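Side-chain contacts in extracellular ligand-binding receptor (Desulfohalobium retbaense DSM 5692, PDB 5ERE), which probably senses small molecules outside the cell, with a periplasmic-binding-protein module that holds 2-oxo-4-methylpentanoate joined to a tandem PAS-like sensor module that holds cytosine: residues 44-47 against 48-51; 159-162 against 163-166; 282-286 against 287-291; 369-372 against 373-377; 408-411 against 412-416. All coordinates share one frame; numbering follows the deposited sequence.

Interaction 1: residues 44-47 against 48-51; sequences GADV and DTAV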
loop_
_atom_site.group_PDB
_atom_site.type_symbol
_atom_site.label_atom_id
_atom_site.label_comp_id
_atom_site.label_asym_id
_atom_site.label_seq_id
_atom_site.Cartn_x
_atom_site.Cartn_y
_atom_site.Cartn_z
ATOM N N GLY A 44 26.385 -8.932 15.836
ATOM C CA GLY A 44 25.911 -9.963 16.754
ATOM C C GLY A 44 24.403 -10.160 16.751
ATOM O O GLY A 44 23.734 -9.939 15.733
ATOM N N ALA A 45 23.861 -10.554 17.905
ATOM C CA ALA A 45 22.502 -11.065 17.985
ATOM C C ALA A 45 21.549 -10.095 18.681
ATOM O O ALA A 45 20.337 -10.207 18.521
ATOM C CB ALA A 45 22.493 -12.424 18.705
ATOM N N ASP A 46 22.087 -9.119 19.407
ATOM C CA ASP A 46 21.242 -8.172 20.123
ATOM C C ASP A 46 21.722 -6.734 20.076
ATOM O O ASP A 46 22.753 -6.419 19.496
ATOM C CB ASP A 46 21.109 -8.606 21.599
ATOM C CG ASP A 46 22.433 -8.505 22.381
ATOM O OD1 ASP A 46 23.154 -7.488 22.280
ATOM O OD2 ASP A 46 22.760 -9.455 23.116
ATOM N N VAL A 47 20.985 -5.865 20.753
ATOM C CA VAL A 47 21.240 -4.440 20.676
ATOM C C VAL A 47 22.577 -4.033 21.284
ATOM O O VAL A 47 23.199 -3.089 20.827
ATOM C CB VAL A 47 20.109 -3.668 21.351
ATOM C CG1 VAL A 47 20.513 -2.218 21.647
ATOM C CG2 VAL A 47 18.889 -3.686 20.463
ATOM N N ASP A 48 23.032 -4.732 22.309
ATOM C CA ASP A 48 24.239 -4.308 23.002
ATOM C C ASP A 48 25.467 -4.601 22.176
ATOM O O ASP A 48 26.436 -3.830 22.146
ATOM C CB ASP A 48 24.333 -4.993 24.363
ATOM C CG ASP A 48 23.340 -4.432 25.342
ATOM O OD1 ASP A 48 23.438 -3.219 25.628
ATOM O OD2 ASP A 48 22.456 -5.187 25.801
ATOM N N THR A 49 25.420 -5.722 21.482
ATOM C CA THR A 49 26.559 -6.132 20.691
ATOM C C THR A 49 26.702 -5.191 19.474
ATOM O O THR A 49 27.814 -4.895 19.044
ATOM C CB THR A 49 26.435 -7.616 20.257
ATOM O OG1 THR A 49 25.150 -7.838 19.666
ATOM C CG2 THR A 49 26.563 -8.552 21.470
ATOM N N ALA A 50 25.586 -4.675 18.966
ATOM C CA ALA A 50 25.624 -3.720 17.848
ATOM C C ALA A 50 26.095 -2.335 18.271
ATOM O O ALA A 50 26.789 -1.660 17.504
ATOM C CB ALA A 50 24.278 -3.614 17.198
ATOM N N VAL A 51 25.717 -1.907 19.473
ATOM C CA VAL A 51 26.136 -0.596 19.964
ATOM C C VAL A 51 27.646 -0.652 20.212
ATOM O O VAL A 51 28.384 0.286 19.868
ATOM C CB VAL A 51 25.344 -0.188 21.226
ATOM C CG1 VAL A 51 25.963 1.042 21.929
ATOM C CG2 VAL A 51 23.883 0.084 20.841
#
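The carboxylate of Asp46 is the flat group here, and its OD1 faces the first turn of the helix that follows. Thr49 N reaches OD1 at 3.0 Å, almost in line with the CG-OD1 bond, and Asp48 N adds a weak, bent bond to the same oxygen. Thr49 CG2 lies 3.7 Å from Asp46 OD1. Asp46 is thus the N-cap: CG sits between its own N and carbonyl carbon (chi1 67°), which folds the carboxylate back over the amides that open the helix. Its negative charge would probably be favoured by the helix N-terminus, while the like charge of Asp48 OD2, 4.3 Å from Asp46 OD1, may be mildly unfavourable to it. Thr49 OG1 lies 2.8 Å from Asp46 O, but its one proton can also serve Gly43 O. Ala50 N makes a weak bond to Asp46 O, and the first sound i to i+4 bond is Val51 N to Val47 O, 3.1 Å. One turn apart, Val47 CG1 and Val51 CG2 meet at 4.2 Å. The cap ends the loop from strand 37-42 and starts helix 47-60, whose Val47, Ala50 and Val51 pack on Ala77, Ala74 and Leu81 of helix 72-84.

Interaction 2: residues 159-162 against 163-166; sequences EYNP and QQMD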
loop_
_atom_site.group_PDB
_atom_site.type_symbol
_atom_site.label_atom_id
_atom_site.label_comp_id
_atom_site.label_asym_id
_atom_site.label_seq_id
_atom_site.Cartn_x
_atom_site.Cartn_y
_atom_site.Cartn_z
ATOM N N GLU A 159 5.847 -14.580 20.752
ATOM C CA GLU A 159 7.201 -14.219 20.353
ATOM C C GLU A 159 8.144 -15.419 20.442
ATOM O O GLU A 159 7.828 -16.418 21.093
ATOM C CB GLU A 159 7.712 -13.079 21.228
ATOM C CG GLU A 159 6.918 -11.779 21.053
ATOM C CD GLU A 159 7.327 -10.681 22.028
ATOM O OE1 GLU A 159 8.027 -10.986 23.025
ATOM O OE2 GLU A 159 6.925 -9.517 21.798
ATOM N N TYR A 160 9.298 -15.329 19.778
ATOM C CA TYR A 160 10.344 -16.341 19.912
ATOM C C TYR A 160 11.736 -15.766 19.673
ATOM O O TYR A 160 11.935 -14.880 18.821
ATOM C CB TYR A 160 10.120 -17.506 18.942
ATOM C CG TYR A 160 10.298 -17.106 17.490
ATOM C CD1 TYR A 160 9.267 -16.489 16.796
ATOM C CD2 TYR A 160 11.500 -17.334 16.826
ATOM C CE1 TYR A 160 9.417 -16.119 15.483
ATOM C CE2 TYR A 160 11.673 -16.952 15.499
ATOM C CZ TYR A 160 10.631 -16.334 14.836
ATOM O OH TYR A 160 10.770 -15.954 13.527
ATOM N N ASN A 161 12.702 -16.309 20.408
ATOM C CA ASN A 161 14.104 -16.048 20.167
ATOM C C ASN A 161 14.582 -16.785 18.914
ATOM O O ASN A 161 14.566 -18.020 18.889
ATOM C CB ASN A 161 14.922 -16.472 21.376
ATOM C CG ASN A 161 16.370 -16.052 21.257
ATOM O OD1 ASN A 161 17.168 -16.712 20.600
ATOM N ND2 ASN A 161 16.706 -14.930 21.869
ATOM N N PRO A 162 14.999 -16.044 17.859
ATOM C CA PRO A 162 15.370 -16.749 16.621
ATOM C C PRO A 162 16.667 -17.561 16.732
ATOM O O PRO A 162 16.891 -18.476 15.938
ATOM C CB PRO A 162 15.499 -15.613 15.589
ATOM C CG PRO A 162 15.819 -14.404 16.372
ATOM C CD PRO A 162 15.032 -14.581 17.682
ATOM N N GLN A 163 17.534 -17.232 17.674
ATOM C CA GLN A 163 18.694 -18.092 17.895
ATOM C C GLN A 163 18.277 -19.409 18.603
ATOM O O GLN A 163 18.690 -20.493 18.205
ATOM C CB GLN A 163 19.762 -17.363 18.718
ATOM C CG GLN A 163 20.579 -16.302 17.928
ATOM C CD GLN A 163 19.829 -14.984 17.755
ATOM O OE1 GLN A 163 19.744 -14.441 16.651
ATOM N NE2 GLN A 163 19.293 -14.457 18.855
ATOM N N GLN A 164 17.448 -19.325 19.637
ATOM C CA GLN A 164 17.088 -20.532 20.398
ATOM C C GLN A 164 16.117 -21.474 19.659
ATOM O O GLN A 164 16.328 -22.678 19.639
ATOM C CB GLN A 164 16.504 -20.134 21.756
ATOM C CG GLN A 164 17.563 -19.761 22.791
ATOM C CD GLN A 164 18.518 -20.922 23.114
ATOM O OE1 GLN A 164 18.257 -22.080 22.767
ATOM N NE2 GLN A 164 19.621 -20.609 23.794
HETATM N N MSE A 165 15.076 -20.918 19.045
HETATM C CA MSE A 165 14.077 -21.684 18.265
HETATM C C MSE A 165 13.317 -22.694 19.133
HETATM O O MSE A 165 12.904 -23.768 18.668
HETATM C CB MSE A 165 14.728 -22.407 17.098
HETATM C CG MSE A 165 15.314 -21.425 16.045
HETATM SE SE MSE A 165 13.956 -20.126 15.470
HETATM C CE MSE A 165 12.825 -21.284 14.416
ATOM N N ASP A 166 13.114 -22.321 20.382
ATOM C CA ASP A 166 12.219 -23.074 21.238
ATOM C C ASP A 166 10.804 -22.532 21.078
ATOM O O ASP A 166 10.463 -21.540 21.706
ATOM C CB ASP A 166 12.658 -22.990 22.688
ATOM C CG ASP A 166 11.876 -23.941 23.572
ATOM O OD1 ASP A 166 11.062 -24.723 23.024
ATOM O OD2 ASP A 166 12.079 -23.913 24.800
#
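Two hydrogen bonds accepted by Asn161 close the turn that follows strand 154-160, one at its backbone and one at its side chain. Met165 N points at Asn161 O over 2.9 Å, nearly straight at hydrogen and acceptor alike. Gln164 N meets Asn161 OD1 at 2.8 Å, in the plane of the side-chain amide and on a lone pair. The Asn161 side chain can do this because CG stands opposite its own N (chi1 -172°), which carries the amide forward over the turn; Gln163 N is also close, 3.0 Å from Asn161 OD1. The amide planes of Asn161 and Gln163 stand almost perpendicular, 86° apart, and Gln163 OE1 turns to Ala13 N.

The second kind of contact is Met-aromatic. The selenium of selenomethionine Met165 approaches the Tyr160 ring obliquely, 3.9 Å from CE2, the two side chains running alongside one another. The bend at chi2 (-53°) also brings the selenium to 3.4 Å from Pro162 O. Ile193 of helix 190-199 packs on both Tyr160 and Met165, while Tyr160 OH bonds to Glu189 and Ser186.

Chemically, the Asn161 side chain stands in for a backbone acceptor: its OD1 takes up an amide of the tight turn, and the polarisable selenium touches both the Tyr160 ring and a carbonyl oxygen.

Interaction 3: residues 282-286 against 287-291; sequences EWYAG and NTFTG. With CA (calcium ion), chain E.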
loop_
_atom_site.group_PDB
_atom_site.type_symbol
_atom_site.label_atom_id
_atom_site.label_comp_id
_atom_site.label_asym_id
_atom_site.label_seq_id
_atom_site.Cartn_x
_atom_site.Cartn_y
_atom_site.Cartn_z
ATOM N N GLU A 282 21.205 14.929 2.346
ATOM C CA GLU A 282 20.528 15.639 1.263
ATOM C C GLU A 282 20.698 14.939 -0.103
ATOM O O GLU A 282 19.847 15.040 -1.007
ATOM C CB GLU A 282 21.037 17.101 1.171
ATOM C CG GLU A 282 20.369 17.886 0.038
ATOM C CD GLU A 282 18.859 18.012 0.209
ATOM O OE1 GLU A 282 18.460 18.556 1.267
ATOM O OE2 GLU A 282 18.075 17.540 -0.670
ATOM N N TRP A 283 21.810 14.253 -0.265
ATOM C CA TRP A 283 22.011 13.444 -1.454
ATOM C C TRP A 283 20.837 12.514 -1.696
ATOM O O TRP A 283 20.419 12.279 -2.842
ATOM C CB TRP A 283 23.279 12.617 -1.299
ATOM C CG TRP A 283 23.566 11.814 -2.478
ATOM C CD1 TRP A 283 23.171 10.529 -2.716
ATOM C CD2 TRP A 283 24.295 12.243 -3.632
ATOM N NE1 TRP A 283 23.622 10.124 -3.948
ATOM C CE2 TRP A 283 24.308 11.156 -4.535
ATOM C CE3 TRP A 283 24.936 13.434 -3.988
ATOM C CZ2 TRP A 283 24.946 11.224 -5.749
ATOM C CZ3 TRP A 283 25.577 13.500 -5.208
ATOM C CH2 TRP A 283 25.567 12.400 -6.075
ATOM N N TYR A 284 20.338 11.942 -0.607
ATOM C CA TYR A 284 19.245 10.979 -0.709
ATOM C C TYR A 284 17.872 11.633 -0.565
ATOM O O TYR A 284 16.968 11.333 -1.341
ATOM C CB TYR A 284 19.449 9.879 0.344
ATOM C CG TYR A 284 20.562 8.919 -0.014
ATOM C CD1 TYR A 284 20.342 7.854 -0.877
ATOM C CD2 TYR A 284 21.815 9.048 0.563
ATOM C CE1 TYR A 284 21.370 6.983 -1.214
ATOM C CE2 TYR A 284 22.829 8.194 0.261
ATOM C CZ TYR A 284 22.611 7.155 -0.627
ATOM O OH TYR A 284 23.644 6.307 -0.875
ATOM N N ALA A 285 17.731 12.548 0.403
ATOM C CA ALA A 285 16.429 13.073 0.788
ATOM C C ALA A 285 15.763 13.780 -0.391
ATOM O O ALA A 285 16.343 14.694 -0.973
ATOM C CB ALA A 285 16.576 14.054 2.010
ATOM N N GLY A 286 14.539 13.370 -0.719
ATOM C CA GLY A 286 13.782 13.925 -1.830
ATOM C C GLY A 286 14.118 13.355 -3.195
ATOM O O GLY A 286 13.519 13.738 -4.204
ATOM N N ASN A 287 15.080 12.445 -3.250
ATOM C CA ASN A 287 15.585 12.010 -4.540
ATOM C C ASN A 287 14.992 10.699 -4.952
ATOM O O ASN A 287 14.522 9.913 -4.126
ATOM C CB ASN A 287 17.127 11.894 -4.555
ATOM C CG ASN A 287 17.800 13.227 -4.637
ATOM O OD1 ASN A 287 17.698 14.023 -3.706
ATOM N ND2 ASN A 287 18.508 13.484 -5.754
ATOM N N THR A 288 15.047 10.484 -6.257
ATOM C CA THR A 288 14.625 9.258 -6.879
ATOM C C THR A 288 15.857 8.594 -7.474
ATOM O O THR A 288 16.693 9.266 -8.079
ATOM C CB THR A 288 13.554 9.538 -7.931
ATOM O OG1 THR A 288 12.421 10.106 -7.267
ATOM C CG2 THR A 288 13.165 8.241 -8.667
ATOM N N PHE A 289 16.014 7.303 -7.211
ATOM C CA PHE A 289 17.071 6.500 -7.834
ATOM C C PHE A 289 16.501 5.250 -8.450
ATOM O O PHE A 289 15.595 4.617 -7.880
ATOM C CB PHE A 289 18.114 6.079 -6.808
ATOM C CG PHE A 289 18.788 7.224 -6.119
ATOM C CD1 PHE A 289 18.262 7.754 -4.960
ATOM C CD2 PHE A 289 19.966 7.754 -6.633
ATOM C CE1 PHE A 289 18.882 8.812 -4.316
ATOM C CE2 PHE A 289 20.601 8.832 -5.995
ATOM C CZ PHE A 289 20.055 9.351 -4.832
ATOM N N THR A 290 17.068 4.849 -9.571
ATOM C CA THR A 290 16.657 3.649 -10.244
ATOM C C THR A 290 17.850 2.725 -10.225
ATOM O O THR A 290 18.968 3.131 -10.463
ATOM C CB THR A 290 16.154 3.949 -11.658
ATOM O OG1 THR A 290 14.930 4.702 -11.551
ATOM C CG2 THR A 290 15.875 2.669 -12.415
ATOM N N GLY A 291 17.608 1.481 -9.838
ATOM C CA GLY A 291 18.690 0.566 -9.557
ATOM C C GLY A 291 18.115 -0.830 -9.400
ATOM O O GLY A 291 17.049 -1.133 -9.916
HETATM CA CA CA E . 18.095 15.769 -2.217
HETATM O O HOH W 1 12.332 12.584 -6.250
#
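Asn287 OD1 binds the calcium ion at 2.3 Å, and the calcium draws together four protein oxygens around the end of a helix. Glu282 supplies two of them, its backbone O at 2.2 Å and its carboxylate OE2 at 2.4 Å; Ala285 O is the fourth. The Glu282 side chain bends at chi2 (62°), curling its carboxylate back to the ion that its own carbonyl binds. Ala285 O and Asn287 OD1 are 3.1 Å apart, two acceptors brought close by the shared cation. Calcium thus ties the last turn of the helix to the type II turn Tyr284-Asn287, which is closed by Asn287 N on Tyr284 O at 2.9 Å. Gly286, with positive phi, occupies the third position of that turn. A water donates to Gly286 O and also hydrogen-bonds to Thr288 OG1.

Beneath the turn lies an aromatic cluster. Phe289 CZ comes within 3.8 Å of Trp283 NE1; the Trp283 five-membered ring and the Phe289 ring are 27° apart in plane but so far slid that they barely overlap. Trp283 O sits at the Phe289 edge, in the ring plane. Tyr284 CD1 meets Phe289 CE1 at 3.9 Å, obliquely, while Trp283 CD1 covers the centre of one Tyr284 face.

The connection leads from helix 277-284 into strand 288-291, which pairs with strand 296-298; all three aromatic residues pack against helix 254-271.

Interaction 4: residues 369-372 against 373-377; sequences ETLF and NENQY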
loop_
_atom_site.group_PDB
_atom_site.type_symbol
_atom_site.label_atom_id
_atom_site.label_comp_id
_atom_site.label_asym_id
_atom_site.label_seq_id
_atom_site.Cartn_x
_atom_site.Cartn_y
_atom_site.Cartn_z
ATOM N N GLU A 369 -29.670 19.445 5.122
ATOM C CA GLU A 369 -28.494 19.596 5.941
ATOM C C GLU A 369 -28.044 18.288 6.528
ATOM O O GLU A 369 -26.855 18.044 6.677
ATOM C CB GLU A 369 -28.775 20.599 7.076
ATOM C CG GLU A 369 -28.918 21.999 6.566
ATOM C CD GLU A 369 -27.602 22.627 6.294
ATOM O OE1 GLU A 369 -26.598 21.966 6.601
ATOM O OE2 GLU A 369 -27.554 23.798 5.840
ATOM N N THR A 370 -29.006 17.487 6.951
ATOM C CA THR A 370 -28.734 16.152 7.500
ATOM C C THR A 370 -28.219 15.195 6.367
ATOM O O THR A 370 -27.225 14.502 6.522
ATOM C CB THR A 370 -30.008 15.582 8.152
ATOM O OG1 THR A 370 -30.375 16.395 9.276
ATOM C CG2 THR A 370 -29.836 14.136 8.617
ATOM N N LEU A 371 -28.898 15.199 5.238
ATOM C CA LEU A 371 -28.503 14.344 4.087
ATOM C C LEU A 371 -27.029 14.545 3.705
ATOM O O LEU A 371 -26.276 13.596 3.461
ATOM C CB LEU A 371 -29.401 14.646 2.887
ATOM C CG LEU A 371 -29.098 13.828 1.610
ATOM C CD1 LEU A 371 -29.316 12.342 1.828
ATOM C CD2 LEU A 371 -29.972 14.338 0.516
ATOM N N PHE A 372 -26.602 15.797 3.723
ATOM C CA PHE A 372 -25.219 16.113 3.454
ATOM C C PHE A 372 -24.269 15.517 4.518
ATOM O O PHE A 372 -23.219 14.921 4.171
ATOM C CB PHE A 372 -25.090 17.628 3.314
ATOM C CG PHE A 372 -23.701 18.075 3.050
ATOM C CD1 PHE A 372 -23.133 17.901 1.800
ATOM C CD2 PHE A 372 -22.950 18.674 4.045
ATOM C CE1 PHE A 372 -21.847 18.249 1.582
ATOM C CE2 PHE A 372 -21.644 19.077 3.805
ATOM C CZ PHE A 372 -21.092 18.871 2.592
ATOM N N ASN A 373 -24.632 15.603 5.797
ATOM C CA ASN A 373 -23.815 14.998 6.845
ATOM C C ASN A 373 -23.750 13.463 6.721
ATOM O O ASN A 373 -22.761 12.852 7.118
ATOM C CB ASN A 373 -24.358 15.359 8.242
ATOM C CG ASN A 373 -23.908 16.711 8.727
ATOM O OD1 ASN A 373 -23.251 17.472 8.010
ATOM N ND2 ASN A 373 -24.287 17.040 9.949
ATOM N N GLU A 374 -24.815 12.868 6.189
ATOM C CA GLU A 374 -24.907 11.412 5.966
ATOM C C GLU A 374 -24.078 10.943 4.775
ATOM O O GLU A 374 -23.879 9.748 4.578
ATOM C CB GLU A 374 -26.368 11.005 5.742
ATOM C CG GLU A 374 -27.171 10.952 7.092
ATOM C CD GLU A 374 -28.676 10.756 6.913
ATOM O OE1 GLU A 374 -29.231 11.087 5.832
ATOM O OE2 GLU A 374 -29.307 10.263 7.871
ATOM N N ASN A 375 -23.590 11.885 3.983
ATOM C CA ASN A 375 -22.858 11.536 2.751
ATOM C C ASN A 375 -21.471 12.145 2.731
ATOM O O ASN A 375 -21.259 13.273 2.295
ATOM C CB ASN A 375 -23.687 11.956 1.540
ATOM C CG ASN A 375 -24.818 10.972 1.270
ATOM O OD1 ASN A 375 -24.553 9.863 0.840
ATOM N ND2 ASN A 375 -26.063 11.341 1.593
ATOM N N GLN A 376 -20.503 11.380 3.194
ATOM C CA GLN A 376 -19.191 11.947 3.320
ATOM C C GLN A 376 -18.556 12.245 1.955
ATOM O O GLN A 376 -17.635 13.028 1.917
ATOM C CB GLN A 376 -18.285 11.036 4.147
ATOM C CG GLN A 376 -17.608 9.944 3.401
ATOM C CD GLN A 376 -16.821 9.025 4.322
ATOM O OE1 GLN A 376 -17.362 8.073 4.881
ATOM N NE2 GLN A 376 -15.544 9.317 4.488
ATOM N N TYR A 377 -19.052 11.653 0.862
ATOM C CA TYR A 377 -18.514 11.932 -0.500
ATOM C C TYR A 377 -19.336 12.949 -1.275
ATOM O O TYR A 377 -19.118 13.153 -2.475
ATOM C CB TYR A 377 -18.396 10.622 -1.325
ATOM C CG TYR A 377 -17.375 9.704 -0.717
ATOM C CD1 TYR A 377 -16.009 9.980 -0.832
ATOM C CD2 TYR A 377 -17.775 8.619 0.069
ATOM C CE1 TYR A 377 -15.059 9.162 -0.242
ATOM C CE2 TYR A 377 -16.836 7.786 0.657
ATOM C CZ TYR A 377 -15.490 8.052 0.495
ATOM O OH TYR A 377 -14.583 7.225 1.101
HETATM O O HOH W 2 -24.457 19.680 6.984
#
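Asn375 ND2 donates to Leu371 O at 2.9 Å, and its backbone N bonds to Phe372 O at 3.1 Å, so one residue takes up two carbonyls at the end of the helix. The two bonds differ in approach. The side-chain amide reaches its carbonyl with a moderate tilt, 34° from the carbonyl plane, whereas the backbone N comes from well above the plane of Phe372 O and away from the lone pairs. The side-chain reach follows from chi1 of -78°, which sets CG beside the Asn375 backbone N and turns the amide back along the helix. Ser346 OG of helix 324-357 is a second partner of Asn375 ND2, so this buried amide also links two helices.

One residue earlier, Glu374 N bonds to Thr370 O at 2.9 Å, nearly along the C=O axis, and a weak bond joins Asn373 N to Glu369 O. A water lies within hydrogen-bonding distance of both Glu369 O and Asn373 OD1, at the edge of the Phe372 ring and in its plane.

Packing is lighter. Leu371 CD1 lies 3.4 Å from Asn375 ND2, and Thr370 CG2 is 4.0 Å from Glu374 CD, the two side chains slanting past each other. Leu371 is buried against Ala350, Val453 and Val455, while Phe372 touches Ala378, Cys381 and Pro395.

The arrangement is a helix C-terminus closed by an asparagine side chain, where helix 362-374 of the Cache-type sensor region gives way to strand 378-385 of its antiparallel sheet.

Interaction 5: residues 408-411 against 412-416; sequences GQEQ and IIRLH. With CYT (6-aminopyrimidin-2(1H)-one), chain C.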
loop_
_atom_site.group_PDB
_atom_site.type_symbol
_atom_site.label_atom_id
_atom_site.label_comp_id
_atom_site.label_asym_id
_atom_site.label_seq_id
_atom_site.Cartn_x
_atom_site.Cartn_y
_atom_site.Cartn_z
ATOM N N GLY A 408 -32.282 20.409 -18.610
ATOM C CA GLY A 408 -31.627 19.848 -19.786
ATOM C C GLY A 408 -30.522 18.855 -19.445
ATOM O O GLY A 408 -29.919 18.269 -20.332
ATOM N N GLN A 409 -30.253 18.638 -18.158
ATOM C CA GLN A 409 -29.244 17.654 -17.777
ATOM C C GLN A 409 -29.799 16.236 -18.033
ATOM O O GLN A 409 -30.959 15.936 -17.743
ATOM C CB GLN A 409 -28.809 17.850 -16.315
ATOM C CG GLN A 409 -28.027 19.159 -16.107
ATOM C CD GLN A 409 -27.422 19.330 -14.703
ATOM O OE1 GLN A 409 -27.548 18.469 -13.825
ATOM N NE2 GLN A 409 -26.787 20.468 -14.491
ATOM N N GLU A 410 -28.968 15.378 -18.589
ATOM C CA GLU A 410 -29.470 14.090 -19.110
ATOM C C GLU A 410 -30.195 13.261 -18.016
ATOM O O GLU A 410 -31.258 12.692 -18.271
ATOM C CB GLU A 410 -28.317 13.300 -19.755
ATOM C CG GLU A 410 -27.241 12.734 -18.818
ATOM C CD GLU A 410 -27.664 11.416 -18.172
ATOM O OE1 GLU A 410 -27.125 11.080 -17.095
ATOM O OE2 GLU A 410 -28.547 10.722 -18.736
ATOM N N GLN A 411 -29.655 13.234 -16.795
ATOM C CA GLN A 411 -30.283 12.472 -15.695
ATOM C C GLN A 411 -31.607 13.070 -15.249
ATOM O O GLN A 411 -32.494 12.345 -14.785
ATOM C CB GLN A 411 -29.338 12.355 -14.491
ATOM C CG GLN A 411 -29.299 13.545 -13.497
ATOM C CD GLN A 411 -28.516 14.730 -14.048
ATOM O OE1 GLN A 411 -28.204 14.775 -15.229
ATOM N NE2 GLN A 411 -28.135 15.655 -13.170
ATOM N N ILE A 412 -31.739 14.387 -15.386
ATOM C CA ILE A 412 -32.923 15.110 -14.944
ATOM C C ILE A 412 -34.075 14.829 -15.916
ATOM O O ILE A 412 -35.229 14.665 -15.527
ATOM C CB ILE A 412 -32.664 16.653 -14.859
ATOM C CG1 ILE A 412 -31.653 16.995 -13.764
ATOM C CG2 ILE A 412 -33.967 17.426 -14.674
ATOM C CD1 ILE A 412 -32.105 16.694 -12.369
ATOM N N ILE A 413 -33.754 14.801 -17.195
ATOM C CA ILE A 413 -34.707 14.383 -18.201
ATOM C C ILE A 413 -35.240 12.992 -17.891
ATOM O O ILE A 413 -36.457 12.753 -17.898
ATOM C CB ILE A 413 -34.038 14.424 -19.598
ATOM C CG1 ILE A 413 -33.693 15.881 -19.946
ATOM C CG2 ILE A 413 -34.947 13.844 -20.656
ATOM C CD1 ILE A 413 -32.800 16.067 -21.226
ATOM N N ARG A 414 -34.333 12.075 -17.587
ATOM C CA ARG A 414 -34.727 10.694 -17.363
ATOM C C ARG A 414 -35.607 10.565 -16.136
ATOM O O ARG A 414 -36.583 9.826 -16.137
ATOM C CB ARG A 414 -33.496 9.819 -17.233
ATOM C CG ARG A 414 -32.770 9.673 -18.567
ATOM C CD ARG A 414 -31.696 8.626 -18.528
ATOM N NE ARG A 414 -30.495 9.026 -17.785
ATOM C CZ ARG A 414 -30.085 8.480 -16.638
ATOM N NH1 ARG A 414 -30.762 7.494 -16.062
ATOM N NH2 ARG A 414 -28.977 8.913 -16.070
ATOM N N LEU A 415 -35.269 11.287 -15.077
ATOM C CA LEU A 415 -36.084 11.218 -13.857
ATOM C C LEU A 415 -37.485 11.772 -14.141
ATOM O O LEU A 415 -38.506 11.256 -13.653
ATOM C CB LEU A 415 -35.410 11.979 -12.709
ATOM C CG LEU A 415 -36.159 11.932 -11.361
ATOM C CD1 LEU A 415 -35.192 11.852 -10.196
ATOM C CD2 LEU A 415 -37.065 13.124 -11.245
ATOM N N HIS A 416 -37.529 12.822 -14.949
ATOM C CA HIS A 416 -38.789 13.455 -15.293
ATOM C C HIS A 416 -39.651 12.551 -16.173
ATOM O O HIS A 416 -40.865 12.535 -16.040
ATOM C CB HIS A 416 -38.529 14.788 -15.985
ATOM C CG HIS A 416 -38.201 15.892 -15.028
ATOM N ND1 HIS A 416 -38.038 17.203 -15.420
ATOM C CD2 HIS A 416 -38.010 15.872 -13.688
ATOM C CE1 HIS A 416 -37.774 17.947 -14.363
ATOM N NE2 HIS A 416 -37.758 17.164 -13.296
HETATM N N3 CYT C . -25.939 20.352 -9.573
HETATM C C4 CYT C . -26.549 19.659 -8.612
HETATM N N1 CYT C . -27.154 19.125 -11.214
HETATM C C2 CYT C . -26.215 20.113 -10.888
HETATM O O2 CYT C . -25.626 20.727 -11.805
HETATM N N4 CYT C . -26.235 19.959 -7.320
HETATM C C5 CYT C . -27.517 18.642 -8.923
HETATM C C6 CYT C . -27.786 18.409 -10.218
#
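Gly408 O touches Ile413 CD1 at 3.7 Å, just ahead of a helix N-terminus in the Cache-type sensor region. Gln409 is the N-cap residue: its O accepts a straight bond from Ile413 N and a weak one from Ile412 N. Its extended side chain leads to the cytosine, where NE2 donates to O2 of the ligand at 2.9 Å and OE1 lies 2.7 Å from ligand N1. Val430 N and Glu431 OE1 also bond the base.

Glu410 curls back along the helix, CG between the backbone N and carbonyl carbon (chi1 70°) and the chain bent at chi2, to form a salt bridge with Arg414 one turn on. Gln425 N also bonds to Glu410 OE1, and Leu423 O to Arg414 NH2, tying the pair to the segment around strand 422-423.

Gln411 is second-shell: its NE2 donates to Gln409 OE1 at 2.9 Å, probably restraining the ligand-binding amide, while a bond to Asp437 OD2 holds Gln411 itself. The Gln411 side chain runs alongside Ile412. Carboxylate and guanidinium planes are just 15° apart in the salt bridge, gripped side-on: Arg414 NE meets Glu410 OE2 at 2.8 Å, and Arg414 NH2 meets the syn lone pair of Glu410 OE1 at 3.0 Å.

In the fold
The five contacts follow one another along the chain, three in the periplasmic-binding-protein region and two in the sensor region. Interactions 1 and 2 touch, Ala45 CB lying 3.8 Å from Gln163 NE2, and their centres are about 16 Å apart; they bring together the loops after strands 37-42 and 154-160, of two different sheets, with the side chains of Ala45 and Pro162 about 11 and 8 Å from bound 2-oxo-4-methylpentanoate. Interaction 3 shares the mixed sheet with interaction 2, yet their centres are about 37 Å apart. Interactions 4 and 5 are about 23 Å apart between centres, with the cytosine bound directly by interaction 5. Interactions 1 and 5, about 71 Å apart between centres, lie on opposite sides of the chain's centre, consistent with two separate ligand-binding regions.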